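Local coordinates for protein monoglyceride lipase (Saccharomyces cerevisiae, PDB 4ZWN) that hydrolyses monoacylglycerols to free fatty acids and glycerol, preferring monounsaturated substrates, and also takes part in the breakdown of fatty acid ethyl esters, at residues A[319-322]-A[323-327]; A[77-80]-A[81-85]; A[285-289]-A[290-294]; A[124-127]-A[128-132]. The protein carries 2 engineered substitutions. All blocks are in the same frame, centred on the assembly; numbering follows the deposited sequence.

How the interactions relate
All four interactions are local, and they follow one another along the chain in the order 2, 4, 3, 1 around the central sheet of an alpha/beta-hydrolase fold. Interaction 1, on the closing helix 310-326, touches two of the others. Its Leu324 CD1 packs on Leu84 CD2 of interaction 2 at 3.9 Å, and its His327 NE2 lies 2.6 Å from Asp291 OD2 of interaction 3, a probable hydrogen bond. Interaction 4 stands apart, its nearest atoms about 10 Å from interaction 2 and about 12 Å from interaction 1. Interaction 2 comes closest to the catalytic centre: the side chain of Gln77 is about 9 Å from that of Ser144, the probable nucleophile.

Interaction 1. Residues A[319-322]-A[323-327]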
loop_
_atom_site.group_PDB
_atom_site.type_symbol
_atom_site.label_atom_id
_atom_site.label_comp_id
_atom_site.label_asym_id
_atom_site.label_seq_id
_atom_site.Cartn_x
_atom_site.Cartn_y
_atom_site.Cartn_z
ATOM N N ASP A 319 -0.154 -16.817 0.363
ATOM C CA ASP A 319 -1.422 -16.671 -0.336
ATOM C C ASP A 319 -1.261 -15.712 -1.509
ATOM O O ASP A 319 -1.811 -15.937 -2.587
ATOM C CB ASP A 319 -2.520 -16.191 0.615
ATOM C CG ASP A 319 -2.984 -17.280 1.565
ATOM O OD1 ASP A 319 -2.710 -18.467 1.286
ATOM O OD2 ASP A 319 -3.626 -16.952 2.586
ATOM N N MET A 320 -0.490 -14.651 -1.302
ATOM C CA MET A 320 -0.232 -13.684 -2.361
ATOM C C MET A 320 0.624 -14.302 -3.463
ATOM O O MET A 320 0.360 -14.111 -4.651
ATOM C CB MET A 320 0.449 -12.437 -1.796
ATOM C CG MET A 320 0.921 -11.459 -2.858
ATOM S SD MET A 320 1.552 -9.927 -2.152
ATOM C CE MET A 320 2.241 -9.143 -3.610
ATOM N N LYS A 321 1.647 -15.047 -3.054
ATOM C CA LYS A 321 2.542 -15.721 -3.989
ATOM C C LYS A 321 1.766 -16.712 -4.864
ATOM O O LYS A 321 1.908 -16.713 -6.088
ATOM C CB LYS A 321 3.668 -16.431 -3.225
ATOM C CG LYS A 321 4.805 -16.957 -4.092
ATOM C CD LYS A 321 4.697 -18.459 -4.282
ATOM C CE LYS A 321 5.850 -19.012 -5.097
ATOM N NZ LYS A 321 5.655 -20.465 -5.356
ATOM N N GLN A 322 0.933 -17.536 -4.235
ATOM C CA GLN A 322 0.132 -18.513 -4.967
ATOM C C GLN A 322 -0.869 -17.823 -5.879
ATOM O O GLN A 322 -1.150 -18.295 -6.982
ATOM C CB GLN A 322 -0.597 -19.451 -4.001
ATOM C CG GLN A 322 0.317 -20.421 -3.273
ATOM C CD GLN A 322 -0.409 -21.212 -2.204
ATOM O OE1 GLN A 322 -1.599 -21.007 -1.964
ATOM N NE2 GLN A 322 0.307 -22.122 -1.554
ATOM N N TRP A 323 -1.403 -16.700 -5.409
ATOM C CA TRP A 323 -2.360 -15.924 -6.182
ATOM C C TRP A 323 -1.701 -15.351 -7.432
ATOM O O TRP A 323 -2.290 -15.359 -8.513
ATOM C CB TRP A 323 -2.950 -14.802 -5.328
ATOM C CG TRP A 323 -4.066 -14.065 -5.990
ATOM C CD1 TRP A 323 -5.382 -14.420 -6.013
ATOM C CD2 TRP A 323 -3.968 -12.840 -6.723
ATOM N NE1 TRP A 323 -6.110 -13.494 -6.718
ATOM C CE2 TRP A 323 -5.264 -12.513 -7.164
ATOM C CE3 TRP A 323 -2.908 -11.989 -7.047
ATOM C CZ2 TRP A 323 -5.531 -11.371 -7.914
ATOM C CZ3 TRP A 323 -3.174 -10.854 -7.792
ATOM C CH2 TRP A 323 -4.476 -10.555 -8.217
ATOM N N LEU A 324 -0.475 -14.858 -7.273
ATOM C CA LEU A 324 0.298 -14.322 -8.390
ATOM C C LEU A 324 0.632 -15.401 -9.412
ATOM O O LEU A 324 0.504 -15.185 -10.618
ATOM C CB LEU A 324 1.590 -13.674 -7.889
ATOM C CG LEU A 324 1.465 -12.362 -7.119
ATOM C CD1 LEU A 324 2.807 -11.970 -6.527
ATOM C CD2 LEU A 324 0.934 -11.265 -8.028
ATOM N N ASP A 325 1.076 -16.555 -8.920
ATOM C CA ASP A 325 1.398 -17.683 -9.785
ATOM C C ASP A 325 0.191 -18.072 -10.622
ATOM O O ASP A 325 0.311 -18.316 -11.822
ATOM C CB ASP A 325 1.876 -18.885 -8.963
ATOM C CG ASP A 325 3.239 -18.661 -8.339
ATOM O OD1 ASP A 325 3.966 -17.752 -8.796
ATOM O OD2 ASP A 325 3.587 -19.400 -7.395
ATOM N N LYS A 326 -0.972 -18.110 -9.981
ATOM C CA LYS A 326 -2.213 -18.468 -10.657
ATOM C C LYS A 326 -2.517 -17.529 -11.826
ATOM O O LYS A 326 -3.082 -17.949 -12.837
ATOM C CB LYS A 326 -3.374 -18.468 -9.661
ATOM C CG LYS A 326 -4.685 -18.962 -10.237
ATOM C CD LYS A 326 -5.801 -18.893 -9.208
ATOM C CE LYS A 326 -7.086 -19.476 -9.765
ATOM N NZ LYS A 326 -7.429 -18.865 -11.080
ATOM N N HIS A 327 -2.120 -16.265 -11.693
ATOM C CA HIS A 327 -2.421 -15.265 -12.713
ATOM C C HIS A 327 -1.203 -14.972 -13.576
ATOM O O HIS A 327 -1.162 -13.986 -14.335
ATOM C CB HIS A 327 -2.954 -13.999 -12.059
ATOM C CG HIS A 327 -4.260 -14.203 -11.359
ATOM N ND1 HIS A 327 -4.350 -14.682 -10.068
ATOM C CD2 HIS A 327 -5.535 -14.013 -11.778
ATOM C CE1 HIS A 327 -5.621 -14.766 -9.720
ATOM N NE2 HIS A 327 -6.361 -14.368 -10.738
#
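Lys321 and Asp325 form an i to i+4 salt bridge on the last turns of helix 310-326, the closing helix of this alpha/beta-hydrolase fold. The ammonium NZ of Lys321 meets Asp325 OD2 at 3.1 Å, nearly in line with the C-O bond. A bend at the second torsion of the lysine, chi2 -103°, swings the chain over so that its CE also lies against OD2. The other carboxylate oxygen, OD1, accepts a hydrogen bond from the hydroxyl of Tyr89, so both ends of the group are held. On the buried side Met320 and Leu324 run side by side in the same direction, with Met320 CE 4.1 Å from Leu324 CD1, and both pack on Ile167 of strand 165-169. Trp323 reaches the sheet as well, touching Ile167 and Ile265. Beneath the side chains, backbone bonds such as Leu324 N to Met320 O at 2.9 Å keep the helical spacing. His327, where the chain leaves helical geometry, turns back over the indole and sets CE1 3.3 Å above one face of the Trp323 ring, toward its rim. Its ND1 donates to Trp323 O at 2.7 Å, with an N-H...O angle of 179° and the oxygen within 1° of the imidazole plane.

Interaction 2. Residues A[77-80]-A[81-85]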
loop_
_atom_site.group_PDB
_atom_site.type_symbol
_atom_site.label_atom_id
_atom_site.label_comp_id
_atom_site.label_asym_id
_atom_site.label_seq_id
_atom_site.Cartn_x
_atom_site.Cartn_y
_atom_site.Cartn_z
ATOM N N GLN A 77 8.799 -2.039 3.125
ATOM C CA GLN A 77 8.431 -3.059 2.153
ATOM C C GLN A 77 9.598 -3.976 1.782
ATOM O O GLN A 77 9.480 -4.783 0.860
ATOM C CB GLN A 77 7.855 -2.408 0.895
ATOM C CG GLN A 77 6.336 -2.407 0.857
ATOM C CD GLN A 77 5.725 -1.723 2.063
ATOM O OE1 GLN A 77 5.235 -2.376 2.985
ATOM N NE2 GLN A 77 5.747 -0.396 2.060
ATOM N N PHE A 78 10.712 -3.861 2.504
ATOM C CA PHE A 78 11.866 -4.729 2.270
ATOM C C PHE A 78 11.503 -6.201 2.411
ATOM O O PHE A 78 11.854 -7.020 1.564
ATOM C CB PHE A 78 13.011 -4.402 3.234
ATOM C CG PHE A 78 13.857 -3.235 2.809
ATOM C CD1 PHE A 78 13.520 -2.481 1.695
ATOM C CD2 PHE A 78 14.999 -2.901 3.517
ATOM C CE1 PHE A 78 14.302 -1.405 1.304
ATOM C CE2 PHE A 78 15.784 -1.832 3.129
ATOM C CZ PHE A 78 15.434 -1.084 2.021
ATOM N N ARG A 79 10.806 -6.523 3.496
ATOM C CA ARG A 79 10.415 -7.893 3.801
ATOM C C ARG A 79 9.611 -8.502 2.653
ATOM O O ARG A 79 9.824 -9.653 2.273
ATOM C CB ARG A 79 9.610 -7.921 5.103
ATOM C CG ARG A 79 9.487 -9.273 5.786
ATOM C CD ARG A 79 8.669 -9.117 7.067
ATOM N NE ARG A 79 8.553 -10.352 7.839
ATOM C CZ ARG A 79 7.866 -10.458 8.974
ATOM N NH1 ARG A 79 7.232 -9.401 9.468
ATOM N NH2 ARG A 79 7.810 -11.617 9.616
ATOM N N LEU A 80 8.703 -7.714 2.088
ATOM C CA LEU A 80 7.857 -8.186 0.995
ATOM C C LEU A 80 8.641 -8.345 -0.305
ATOM O O LEU A 80 8.543 -9.370 -0.977
ATOM C CB LEU A 80 6.687 -7.228 0.780
ATOM C CG LEU A 80 5.760 -7.560 -0.386
ATOM C CD1 LEU A 80 5.155 -8.951 -0.215
ATOM C CD2 LEU A 80 4.674 -6.502 -0.508
ATOM N N MET A 81 9.413 -7.321 -0.652
ATOM C CA MET A 81 10.198 -7.326 -1.881
ATOM C C MET A 81 11.262 -8.422 -1.878
ATOM O O MET A 81 11.569 -9.002 -2.921
ATOM C CB MET A 81 10.851 -5.960 -2.096
ATOM C CG MET A 81 9.851 -4.843 -2.332
ATOM S SD MET A 81 10.576 -3.252 -2.771
ATOM C CE MET A 81 11.296 -2.761 -1.206
ATOM N N ASP A 82 11.819 -8.703 -0.704
ATOM C CA ASP A 82 12.824 -9.751 -0.567
ATOM C C ASP A 82 12.229 -11.121 -0.891
ATOM O O ASP A 82 12.810 -11.892 -1.653
ATOM C CB ASP A 82 13.416 -9.749 0.844
ATOM C CG ASP A 82 14.689 -10.576 0.947
ATOM O OD1 ASP A 82 15.492 -10.559 -0.013
ATOM O OD2 ASP A 82 14.889 -11.242 1.987
ATOM N N HIS A 83 11.066 -11.416 -0.317
ATOM C CA HIS A 83 10.396 -12.693 -0.559
ATOM C C HIS A 83 9.899 -12.806 -1.997
ATOM O O HIS A 83 9.948 -13.882 -2.590
ATOM C CB HIS A 83 9.228 -12.889 0.412
ATOM C CG HIS A 83 9.644 -13.303 1.790
ATOM N ND1 HIS A 83 10.294 -12.453 2.660
ATOM C CD2 HIS A 83 9.501 -14.477 2.450
ATOM C CE1 HIS A 83 10.532 -13.084 3.795
ATOM N NE2 HIS A 83 10.062 -14.313 3.694
ATOM N N LEU A 84 9.417 -11.700 -2.556
ATOM C CA LEU A 84 8.983 -11.693 -3.950
ATOM C C LEU A 84 10.158 -11.963 -4.885
ATOM O O LEU A 84 10.020 -12.674 -5.880
ATOM C CB LEU A 84 8.321 -10.361 -4.310
ATOM C CG LEU A 84 6.900 -10.130 -3.792
ATOM C CD1 LEU A 84 6.442 -8.714 -4.102
ATOM C CD2 LEU A 84 5.938 -11.145 -4.391
ATOM N N SER A 85 11.313 -11.390 -4.556
ATOM C CA SER A 85 12.520 -11.566 -5.356
ATOM C C SER A 85 12.948 -13.030 -5.383
ATOM O O SER A 85 13.387 -13.539 -6.415
ATOM C CB SER A 85 13.654 -10.694 -4.812
ATOM O OG SER A 85 14.833 -10.842 -5.583
#
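Met81 leaves the backbone with CG anti to its own carbonyl carbon (chi1 -65°) and then folds at the third torsion, chi3 -72°, bringing its methyl CE back toward the start of helix 78-86. There CE comes in the plane of the Phe78 ring, at its edge, 3.7 Å from CD1, and also touches Gln77 CB at 4.0 Å. Gln77 sits at the N-cap position, and Met81 N donates to Gln77 O at 3.0 Å. One turn on, Leu80 CG and Leu84 CD1 meet at 4.0 Å, the two side chains crossing at a slant. Both leucines lie against Phe317 of helix 310-326, while Met81 rests on Ser91 and Thr93 of strand 89-94, so the helix is packed on two fronts as the crossover of the beta-alpha-beta unit 62-67, 78-86, 89-94. The polar ends turn elsewhere: Arg79 forms a salt bridge with Asp310 and a hydrogen bond to the backbone oxygen of Glu308, and Asp82 is hydrogen-bonded to the hydroxyl of Tyr27. His83 ND1 donates to Arg79 O at 2.9 Å, the oxygen tilted 23° from the imidazole plane, and the amide of His83 adds a weak bond to the same atom. With ND1 acting as donor toward a carbonyl, the ring is tied to its own helix and its rotation is probably fixed.

Interaction 3. Residues A[285-289]-A[290-294]. Engineered in segment 285-289: Arg285 (natural residue Gln).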
loop_
_atom_site.group_PDB
_atom_site.type_symbol
_atom_site.label_atom_id
_atom_site.label_comp_id
_atom_site.label_asym_id
_atom_site.label_seq_id
_atom_site.Cartn_x
_atom_site.Cartn_y
_atom_site.Cartn_z
ATOM N N ARG A 285 -17.976 -7.551 -1.876
ATOM C CA ARG A 285 -19.389 -7.695 -2.207
ATOM C C ARG A 285 -19.807 -6.810 -3.379
ATOM O O ARG A 285 -20.510 -7.261 -4.285
ATOM C CB ARG A 285 -20.255 -7.362 -0.997
ATOM C CG ARG A 285 -20.471 -8.505 -0.042
ATOM C CD ARG A 285 -21.438 -8.087 1.047
ATOM N NE ARG A 285 -21.915 -9.229 1.815
ATOM C CZ ARG A 285 -23.085 -9.826 1.615
ATOM N NH1 ARG A 285 -23.908 -9.382 0.673
ATOM N NH2 ARG A 285 -23.436 -10.866 2.362
ATOM N N ASP A 286 -19.378 -5.550 -3.354
ATOM C CA ASP A 286 -19.782 -4.583 -4.373
ATOM C C ASP A 286 -19.001 -4.733 -5.679
ATOM O O ASP A 286 -19.469 -4.310 -6.737
ATOM C CB ASP A 286 -19.619 -3.149 -3.850
ATOM C CG ASP A 286 -20.523 -2.844 -2.668
ATOM O OD1 ASP A 286 -21.540 -3.548 -2.488
ATOM O OD2 ASP A 286 -20.215 -1.889 -1.922
ATOM N N CYS A 287 -17.813 -5.324 -5.605
ATOM C CA CYS A 287 -16.948 -5.451 -6.779
ATOM C C CYS A 287 -17.581 -6.341 -7.843
ATOM O O CYS A 287 -17.995 -7.461 -7.552
ATOM C CB CYS A 287 -15.578 -6.004 -6.380
ATOM S SG CYS A 287 -14.367 -6.072 -7.727
ATOM N N PRO A 288 -17.655 -5.839 -9.085
ATOM C CA PRO A 288 -18.325 -6.527 -10.195
ATOM C C PRO A 288 -17.471 -7.609 -10.851
ATOM O O PRO A 288 -17.997 -8.409 -11.624
ATOM C CB PRO A 288 -18.599 -5.393 -11.184
ATOM C CG PRO A 288 -17.463 -4.453 -10.965
ATOM C CD PRO A 288 -17.153 -4.511 -9.487
ATOM N N SER A 289 -16.177 -7.629 -10.544
ATOM C CA SER A 289 -15.253 -8.574 -11.167
ATOM C C SER A 289 -15.606 -10.023 -10.858
ATOM O O SER A 289 -16.092 -10.335 -9.769
ATOM C CB SER A 289 -13.820 -8.293 -10.718
ATOM O OG SER A 289 -12.933 -9.260 -11.250
ATOM N N ALA A 290 -15.350 -10.902 -11.823
ATOM C CA ALA A 290 -15.617 -12.328 -11.665
ATOM C C ALA A 290 -14.561 -12.997 -10.789
ATOM O O ALA A 290 -14.858 -13.928 -10.040
ATOM C CB ALA A 290 -15.680 -13.004 -13.019
ATOM N N ASP A 291 -13.327 -12.512 -10.894
ATOM C CA ASP A 291 -12.212 -13.027 -10.109
ATOM C C ASP A 291 -11.933 -12.087 -8.933
ATOM O O ASP A 291 -11.102 -11.186 -9.032
ATOM C CB ASP A 291 -10.970 -13.176 -10.997
ATOM C CG ASP A 291 -9.881 -14.027 -10.362
ATOM O OD1 ASP A 291 -9.948 -14.298 -9.146
ATOM O OD2 ASP A 291 -8.943 -14.418 -11.090
ATOM N N LYS A 292 -12.643 -12.293 -7.829
ATOM C CA LYS A 292 -12.471 -11.460 -6.640
ATOM C C LYS A 292 -12.460 -12.325 -5.384
ATOM O O LYS A 292 -13.122 -13.354 -5.338
ATOM C CB LYS A 292 -13.583 -10.410 -6.548
ATOM C CG LYS A 292 -14.980 -10.998 -6.416
ATOM C CD LYS A 292 -16.043 -9.913 -6.381
ATOM C CE LYS A 292 -17.426 -10.504 -6.151
ATOM N NZ LYS A 292 -18.454 -9.458 -5.890
ATOM N N GLU A 293 -11.709 -11.909 -4.369
ATOM C CA GLU A 293 -11.611 -12.685 -3.137
ATOM C C GLU A 293 -11.144 -11.849 -1.949
ATOM O O GLU A 293 -10.289 -10.978 -2.087
ATOM C CB GLU A 293 -10.657 -13.867 -3.330
ATOM C CG GLU A 293 -10.555 -14.792 -2.126
ATOM C CD GLU A 293 -9.490 -15.856 -2.294
ATOM O OE1 GLU A 293 -8.763 -15.815 -3.309
ATOM O OE2 GLU A 293 -9.377 -16.730 -1.411
ATOM N N LEU A 294 -11.717 -12.125 -0.783
ATOM C CA LEU A 294 -11.240 -11.555 0.469
ATOM C C LEU A 294 -10.679 -12.647 1.373
ATOM O O LEU A 294 -11.321 -13.675 1.590
ATOM C CB LEU A 294 -12.362 -10.810 1.194
ATOM C CG LEU A 294 -12.069 -10.431 2.649
ATOM C CD1 LEU A 294 -10.931 -9.423 2.737
ATOM C CD2 LEU A 294 -13.313 -9.893 3.322
#
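Lys292 NZ donates to the carbonyl oxygen of Cys287 at 2.6 Å, in the carbonyl plane, with a C=O...N angle of 154°. The same ammonium group bonds Ile284 O and lies 3.4 Å from the carbonyl oxygen of Arg285, an engineered residue, so it sits among carbonyls where helix 277-286 ends. The partial negative potential of these carbonyls would probably suit the ammonium charge. Across the turn, Ser289 OG takes a weak bond from the amide of Asp291 at 3.3 Å, though its stronger partner is Lys262 O. This is the return leg of the beta-alpha-beta unit 264-269, 277-286, 292-297, which delivers the chain to the outermost strand of the parallel part of the sheet. Lys292 begins with CG wedged between backbone N and carbonyl carbon (chi1 62°) and runs extended from there, laying its methylenes along the turn: CD passes 3.4 Å from Ser289 O and 3.9 Å from Cys287 CB. A leucine here would probably leave the carbonyls of Cys287 and Ile284 without their ammonium partner and the turn less firmly tied to the helix end. Cys287 and Ser289 both pack on Val264 and Phe258.

Interaction 4. Residues A[124-127]-A[128-132]; sequences VEKN and LSECK
This is a side-chain and backbone contact one turn apart within helix 113-134, where Lys126 and Glu130 form an i to i+4 salt bridge on one flank and Val124 meets Leu128 on another. Lys126 NZ approaches Glu130 OE2 at 2.9 Å from the syn side, 29° out of the carboxylate plane. The two side chains run alongside each other in the same direction; the lysine stays extended as far as CE and turns only at its last torsion, chi4 -67°, which brings NZ over to the acid. Glu130 OE1 forms a second salt bridge, with Arg63 of strand 62-67, so the carboxylate spans two positive groups. Cutting Glu130 back to an alanine would probably leave Lys126 without its acid and take from Arg63 one of its ties to this helix. On the other flank Val124 CG1 lies 4.1 Å from Leu128 CD2. The pair faces the central sheet of the alpha/beta-hydrolase fold, Val124 resting on Met140 and Leu65, and Leu128 on Leu138. Asn127 turns its amide both ways, ND2 to Phe123 O in the preceding turn and OD1 to Arg63. Its backbone oxygen accepts from Cys131 N at 2.8 Å, and the sulfur of Cys131 simply lies alongside this oxygen.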
loop_
_atom_site.group_PDB
_atom_site.type_symbol
_atom_site.label_atom_id
_atom_site.label_comp_id
_atom_site.label_asym_id
_atom_site.label_seq_id
_atom_site.Cartn_x
_atom_site.Cartn_y
_atom_site.Cartn_z
ATOM N N VAL A 124 3.446 4.239 -12.980
ATOM C CA VAL A 124 2.767 3.134 -13.640
ATOM C C VAL A 124 3.282 3.022 -15.069
ATOM O O VAL A 124 3.676 1.946 -15.516
ATOM C CB VAL A 124 1.232 3.314 -13.643
ATOM C CG1 VAL A 124 0.591 2.427 -14.697
ATOM C CG2 VAL A 124 0.659 3.015 -12.270
ATOM N N GLU A 125 3.298 4.150 -15.774
ATOM C CA GLU A 125 3.750 4.181 -17.160
ATOM C C GLU A 125 5.230 3.841 -17.294
ATOM O O GLU A 125 5.650 3.268 -18.298
ATOM C CB GLU A 125 3.474 5.551 -17.772
ATOM C CG GLU A 125 1.999 5.864 -17.899
ATOM C CD GLU A 125 1.749 7.276 -18.374
ATOM O OE1 GLU A 125 2.727 8.045 -18.482
ATOM O OE2 GLU A 125 0.575 7.615 -18.640
ATOM N N LYS A 126 6.013 4.198 -16.281
ATOM C CA LYS A 126 7.435 3.873 -16.257
ATOM C C LYS A 126 7.641 2.365 -16.208
ATOM O O LYS A 126 8.414 1.805 -16.989
ATOM C CB LYS A 126 8.117 4.535 -15.058
ATOM C CG LYS A 126 9.600 4.211 -14.910
ATOM C CD LYS A 126 10.156 4.787 -13.611
ATOM C CE LYS A 126 11.674 4.940 -13.651
ATOM N NZ LYS A 126 12.393 3.638 -13.706
ATOM N N ASN A 127 6.943 1.712 -15.285
ATOM C CA ASN A 127 7.039 0.266 -15.137
ATOM C C ASN A 127 6.390 -0.465 -16.303
ATOM O O ASN A 127 6.865 -1.518 -16.727
ATOM C CB ASN A 127 6.403 -0.178 -13.821
ATOM C CG ASN A 127 7.267 0.147 -12.623
ATOM O OD1 ASN A 127 8.199 -0.589 -12.303
ATOM N ND2 ASN A 127 6.962 1.251 -11.952
ATOM N N LEU A 128 5.302 0.105 -16.810
ATOM C CA LEU A 128 4.598 -0.440 -17.963
ATOM C C LEU A 128 5.532 -0.472 -19.169
ATOM O O LEU A 128 5.519 -1.415 -19.959
ATOM C CB LEU A 128 3.351 0.394 -18.267
ATOM C CG LEU A 128 2.030 -0.322 -18.558
ATOM C CD1 LEU A 128 1.846 -1.522 -17.645
ATOM C CD2 LEU A 128 0.878 0.653 -18.387
ATOM N N SER A 129 6.351 0.566 -19.290
ATOM C CA SER A 129 7.306 0.670 -20.383
ATOM C C SER A 129 8.412 -0.366 -20.241
ATOM O O SER A 129 8.831 -0.982 -21.221
ATOM C CB SER A 129 7.903 2.077 -20.435
ATOM O OG SER A 129 8.852 2.189 -21.480
ATOM N N GLU A 130 8.878 -0.557 -19.010
ATOM C CA GLU A 130 9.956 -1.499 -18.736
ATOM C C GLU A 130 9.483 -2.948 -18.803
ATOM O O GLU A 130 10.254 -3.841 -19.148
ATOM C CB GLU A 130 10.571 -1.213 -17.369
ATOM C CG GLU A 130 11.244 0.140 -17.278
ATOM C CD GLU A 130 11.922 0.362 -15.944
ATOM O OE1 GLU A 130 11.982 -0.596 -15.143
ATOM O OE2 GLU A 130 12.396 1.494 -15.700
ATOM N N CYS A 131 8.217 -3.175 -18.468
ATOM C CA CYS A 131 7.643 -4.515 -18.518
ATOM C C CYS A 131 7.203 -4.867 -19.934
ATOM O O CYS A 131 7.046 -6.040 -20.269
ATOM C CB CYS A 131 6.459 -4.633 -17.557
ATOM S SG CYS A 131 6.925 -4.640 -15.810
ATOM N N LYS A 132 7.001 -3.837 -20.751
ATOM C CA LYS A 132 6.613 -4.001 -22.149
ATOM C C LYS A 132 7.653 -4.804 -22.916
ATOM O O LYS A 132 7.320 -5.738 -23.647
ATOM C CB LYS A 132 6.419 -2.630 -22.806
ATOM C CG LYS A 132 6.266 -2.658 -24.319
ATOM C CD LYS A 132 4.909 -2.111 -24.737
ATOM C CE LYS A 132 4.892 -1.716 -26.206
ATOM N NZ LYS A 132 5.119 -2.878 -27.110
#